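Local coordinates for monooxygenase (Mycobacterium tuberculosis, PDB 5UQ4), which catalyses the oxidative breakdown of heme to mycobilin with release of its iron, drawing electrons from a suitable donor, at residues E21-F26 against F42-P47. Residues are numbered along the deposited sequence; the frame is centred on the assembly and turned at random.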
ATOM      1  N   GLU B  21      -1.114  16.778 -13.407  1.00 29.99           N
ATOM      2  CA  GLU B  21       0.017  16.483 -14.279  1.00 38.18           C
ATOM      3  C   GLU B  21       0.806  15.278 -13.780  1.00 29.62           C
ATOM      4  O   GLU B  21       1.344  14.513 -14.590  1.00 29.06           O
ATOM      5  CB  GLU B  21       0.918  17.715 -14.411  1.00 46.33           C
ATOM      6  CG  GLU B  21       2.172  17.697 -13.550  1.00 57.15           C
ATOM      7  CD  GLU B  21       3.117  18.838 -13.867  1.00 65.05           C
ATOM      8  OE1 GLU B  21       3.810  18.766 -14.905  1.00 68.84           O
ATOM      9  OE2 GLU B  21       3.167  19.808 -13.081  1.00 65.24           O
ATOM     10  N   LEU B  22       0.871  15.077 -12.463  1.00 32.47           N
ATOM     11  CA  LEU B  22       1.570  13.912 -11.932  1.00 33.30           C
ATOM     12  C   LEU B  22       0.797  12.632 -12.215  1.00 34.13           C
ATOM     13  O   LEU B  22       1.393  11.594 -12.531  1.00 28.14           O
ATOM     14  CB  LEU B  22       1.800  14.076 -10.431  1.00 34.76           C
ATOM     15  CG  LEU B  22       2.649  12.982  -9.783  1.00 34.99           C
ATOM     16  CD1 LEU B  22       3.863  13.596  -9.118  1.00 34.97           C
ATOM     17  CD2 LEU B  22       1.830  12.175  -8.785  1.00 27.99           C
ATOM     18  N   GLU B  23      -0.530  12.688 -12.109  1.00 25.04           N
ATOM     19  CA  GLU B  23      -1.352  11.514 -12.367  1.00 34.60           C
ATOM     20  C   GLU B  23      -1.498  11.229 -13.857  1.00 31.84           C
ATOM     21  O   GLU B  23      -1.778  10.085 -14.235  1.00 28.73           O
ATOM     22  CB  GLU B  23      -2.713  11.700 -11.698  1.00 37.81           C
ATOM     23  CG  GLU B  23      -2.580  12.107 -10.233  1.00 38.72           C
ATOM     24  CD  GLU B  23      -3.854  12.652  -9.628  1.00 48.34           C
ATOM     25  OE1 GLU B  23      -3.766  13.323  -8.581  1.00 49.93           O
ATOM     26  OE2 GLU B  23      -4.942  12.414 -10.195  1.00 53.35           O
ATOM     27  N   LYS B  24      -1.303  12.236 -14.708  1.00 32.65           N
ATOM     28  CA  LYS B  24      -1.175  11.973 -16.136  1.00 31.42           C
ATOM     29  C   LYS B  24       0.169  11.326 -16.447  1.00 26.53           C
ATOM     30  O   LYS B  24       0.260  10.454 -17.319  1.00 27.10           O
ATOM     31  CB  LYS B  24      -1.343  13.272 -16.923  1.00 36.08           C
ATOM     32  CG  LYS B  24      -1.154  13.125 -18.424  1.00 42.64           C
ATOM     33  CD  LYS B  24      -2.348  12.440 -19.065  1.00 46.25           C
ATOM     34  CE  LYS B  24      -2.743  13.125 -20.363  1.00 55.56           C
ATOM     35  NZ  LYS B  24      -1.577  13.306 -21.273  1.00 61.54           N
ATOM     36  N   ARG B  25       1.217  11.731 -15.728  1.00 30.38           N
ATOM     37  CA  ARG B  25       2.550  11.187 -15.967  1.00 25.13           C
ATOM     38  C   ARG B  25       2.639   9.730 -15.534  1.00 27.77           C
ATOM     39  O   ARG B  25       3.184   8.886 -16.255  1.00 20.75           O
ATOM     40  CB  ARG B  25       3.590  12.034 -15.232  1.00 28.20           C
ATOM     41  CG  ARG B  25       4.937  11.362 -15.048  1.00 34.33           C
ATOM     42  CD  ARG B  25       5.940  12.321 -14.424  1.00 31.56           C
ATOM     43  NE  ARG B  25       7.238  11.691 -14.206  1.00 38.21           N
ATOM     44  CZ  ARG B  25       8.227  11.696 -15.094  1.00 39.86           C
ATOM     45  NH1 ARG B  25       8.064  12.299 -16.263  1.00 34.20           N
ATOM     46  NH2 ARG B  25       9.378  11.101 -14.814  1.00 40.56           N
ATOM     47  N   PHE B  26       2.108   9.413 -14.352  1.00 25.66           N
ATOM     48  CA  PHE B  26       2.190   8.049 -13.850  1.00 20.14           C
ATOM     49  C   PHE B  26       1.239   7.099 -14.561  1.00 18.93           C
ATOM     50  O   PHE B  26       1.385   5.881 -14.412  1.00 19.20           O
ATOM     51  CB  PHE B  26       1.931   8.028 -12.344  1.00 15.26           C
ATOM     52  CG  PHE B  26       3.174   8.207 -11.521  1.00 19.47           C
ATOM     53  CD1 PHE B  26       4.138   7.212 -11.477  1.00 12.69           C
ATOM     54  CD2 PHE B  26       3.386   9.373 -10.804  1.00 18.51           C
ATOM     55  CE1 PHE B  26       5.286   7.373 -10.725  1.00 19.04           C
ATOM     56  CE2 PHE B  26       4.532   9.540 -10.052  1.00 19.86           C
ATOM     57  CZ  PHE B  26       5.484   8.539 -10.012  1.00 23.51           C
ATOM     58  N   PHE B  42      -0.122  -2.035  -9.315  1.00 16.40           N
ATOM     59  CA  PHE B  42       0.318  -0.654  -9.213  1.00 17.39           C
ATOM     60  C   PHE B  42      -0.835   0.194  -8.701  1.00 16.14           C
ATOM     61  O   PHE B  42      -1.990  -0.025  -9.075  1.00 17.12           O
ATOM     62  CB  PHE B  42       0.802  -0.117 -10.570  1.00 21.58           C
ATOM     63  CG  PHE B  42       1.141   1.348 -10.558  1.00 17.62           C
ATOM     64  CD1 PHE B  42       2.405   1.774 -10.193  1.00 21.50           C
ATOM     65  CD2 PHE B  42       0.199   2.299 -10.913  1.00 16.17           C
ATOM     66  CE1 PHE B  42       2.724   3.117 -10.179  1.00 21.66           C
ATOM     67  CE2 PHE B  42       0.512   3.645 -10.898  1.00 24.14           C
ATOM     68  CZ  PHE B  42       1.776   4.054 -10.532  1.00 17.65           C
ATOM     69  N   GLN B  43      -0.518   1.164  -7.848  1.00 21.52           N
ATOM     70  CA  GLN B  43      -1.525   2.075  -7.327  1.00  9.63           C
ATOM     71  C   GLN B  43      -0.895   3.437  -7.091  1.00 15.48           C
ATOM     72  O   GLN B  43       0.222   3.532  -6.576  1.00 13.30           O
ATOM     73  CB  GLN B  43      -2.147   1.549  -6.028  1.00 18.25           C
ATOM     74  CG  GLN B  43      -3.291   0.570  -6.239  1.00 20.08           C
ATOM     75  CD  GLN B  43      -4.001   0.214  -4.950  1.00 23.31           C
ATOM     76  OE1 GLN B  43      -3.412   0.264  -3.871  1.00 26.48           O
ATOM     77  NE2 GLN B  43      -5.272  -0.154  -5.055  1.00 31.29           N
ATOM     78  N   LEU B  44      -1.613   4.484  -7.484  1.00 25.01           N
ATOM     79  CA  LEU B  44      -1.237   5.862  -7.197  1.00 17.71           C
ATOM     80  C   LEU B  44      -2.192   6.393  -6.137  1.00 19.35           C
ATOM     81  O   LEU B  44      -3.409   6.391  -6.339  1.00 25.34           O
ATOM     82  CB  LEU B  44      -1.285   6.724  -8.457  1.00 24.17           C
ATOM     83  CG  LEU B  44      -0.981   8.210  -8.267  1.00 24.82           C
ATOM     84  CD1 LEU B  44       0.364   8.402  -7.581  1.00 21.85           C
ATOM     85  CD2 LEU B  44      -1.014   8.933  -9.604  1.00 21.67           C
ATOM     86  N   LEU B  45      -1.640   6.840  -5.012  1.00 19.39           N
ATOM     87  CA  LEU B  45      -2.431   7.198  -3.840  1.00 12.52           C
ATOM     88  C   LEU B  45      -2.284   8.689  -3.568  1.00 12.29           C
ATOM     89  O   LEU B  45      -1.201   9.155  -3.198  1.00 18.45           O
ATOM     90  CB  LEU B  45      -2.005   6.370  -2.629  1.00  6.06           C
ATOM     91  CG  LEU B  45      -2.021   4.851  -2.826  1.00 23.00           C
ATOM     92  CD1 LEU B  45      -1.599   4.134  -1.554  1.00 23.19           C
ATOM     93  CD2 LEU B  45      -3.395   4.380  -3.282  1.00  6.14           C
ATOM     94  N   ARG B  46      -3.371   9.429  -3.753  1.00 16.90           N
ATOM     95  CA  ARG B  46      -3.407  10.846  -3.411  1.00 13.70           C
ATOM     96  C   ARG B  46      -3.677  11.004  -1.919  1.00 15.77           C
ATOM     97  O   ARG B  46      -4.639  10.425  -1.406  1.00 21.06           O
ATOM     98  CB  ARG B  46      -4.485  11.565  -4.214  1.00 17.34           C
ATOM     99  CG  ARG B  46      -4.721  13.006  -3.794  1.00 29.59           C
ATOM    100  CD  ARG B  46      -6.006  13.554  -4.404  1.00 34.87           C
ATOM    101  NE  ARG B  46      -6.090  13.299  -5.839  1.00 34.82           N
ATOM    102  CZ  ARG B  46      -7.153  12.781  -6.446  1.00 30.52           C
ATOM    103  NH1 ARG B  46      -8.231  12.458  -5.744  1.00 24.49           N
ATOM    104  NH2 ARG B  46      -7.138  12.586  -7.758  1.00 35.11           N
ATOM    105  N   PRO B  47      -2.864  11.772  -1.197  1.00 13.05           N
ATOM    106  CA  PRO B  47      -3.071  11.899   0.249  1.00 15.19           C
ATOM    107  C   PRO B  47      -4.336  12.683   0.562  1.00 21.46           C
ATOM    108  O   PRO B  47      -4.661  13.671  -0.101  1.00 22.90           O
ATOM    109  CB  PRO B  47      -1.819  12.647   0.717  1.00 17.49           C
ATOM    110  CG  PRO B  47      -1.408  13.447  -0.475  1.00 14.97           C
ATOM    111  CD  PRO B  47      -1.733  12.589  -1.667  1.00 13.84           C
TER
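Helix-on-sheet packing in a ferredoxin-like dimeric alpha-beta barrel subunit brings Leu22, Glu23 and Phe26 of helix 19-34 against Phe42, Leu44 and Arg46 of strand 39-49. The two segments run almost exactly antiparallel, with their axes 10.3 Å apart, a spacing bridged by side chains alone. Leu44 stands at the middle of the contact. With CG anti to the backbone N (chi1 177°), its branched end reaches the helix, where CD2 lies 3.6 Å from Glu23 CG and 4.1 Å from Phe26 CB, while the other methyl, CD1, meets Leu22 CD2 at 4.2 Å. A forked leucine suits this place, since one methyl packs against Glu23 and Phe26 and the other against Leu22. Toward the start of the strand segment, Phe42 extends its ring so that CZ comes to 4.1 Å from Phe26 CD1, an apolar contact in which the two side chains cross at about a right angle. Phe42 also lies against Val56 and Thr58 of the adjacent strand 54-60, and Leu22 and Phe26 both touch Ile12 of strand 6-12.

Glu23 suits the border of this apolar patch: its methylene chain lies across Leu44, and its carboxylate goes on to Arg46. Arg46 NH2 donates to the syn side of Glu23 OE2 at 3.3 Å, a long salt bridge with the oxygen near the guanidinium plane but the donor 25° out of the carboxylate plane, the two flat groups being turned 36° apart. The Tyr54 hydroxyl is hydrogen-bonded to Glu23 OE1, the stronger partner of this carboxylate, and weakly to Arg46 NE; Arg46 NH1 forms a second salt bridge with Glu96 of the second subunit, whose strand pairs antiparallel with 39-49, extending the sheet across the interface. Arg25 and Phe26 probably belong to the heme pocket, empty in this crystal, so the helix carries heme-site residues where it packs on the sheet, within the dimeric alpha-beta barrel fold of antibiotic biosynthesis monooxygenases.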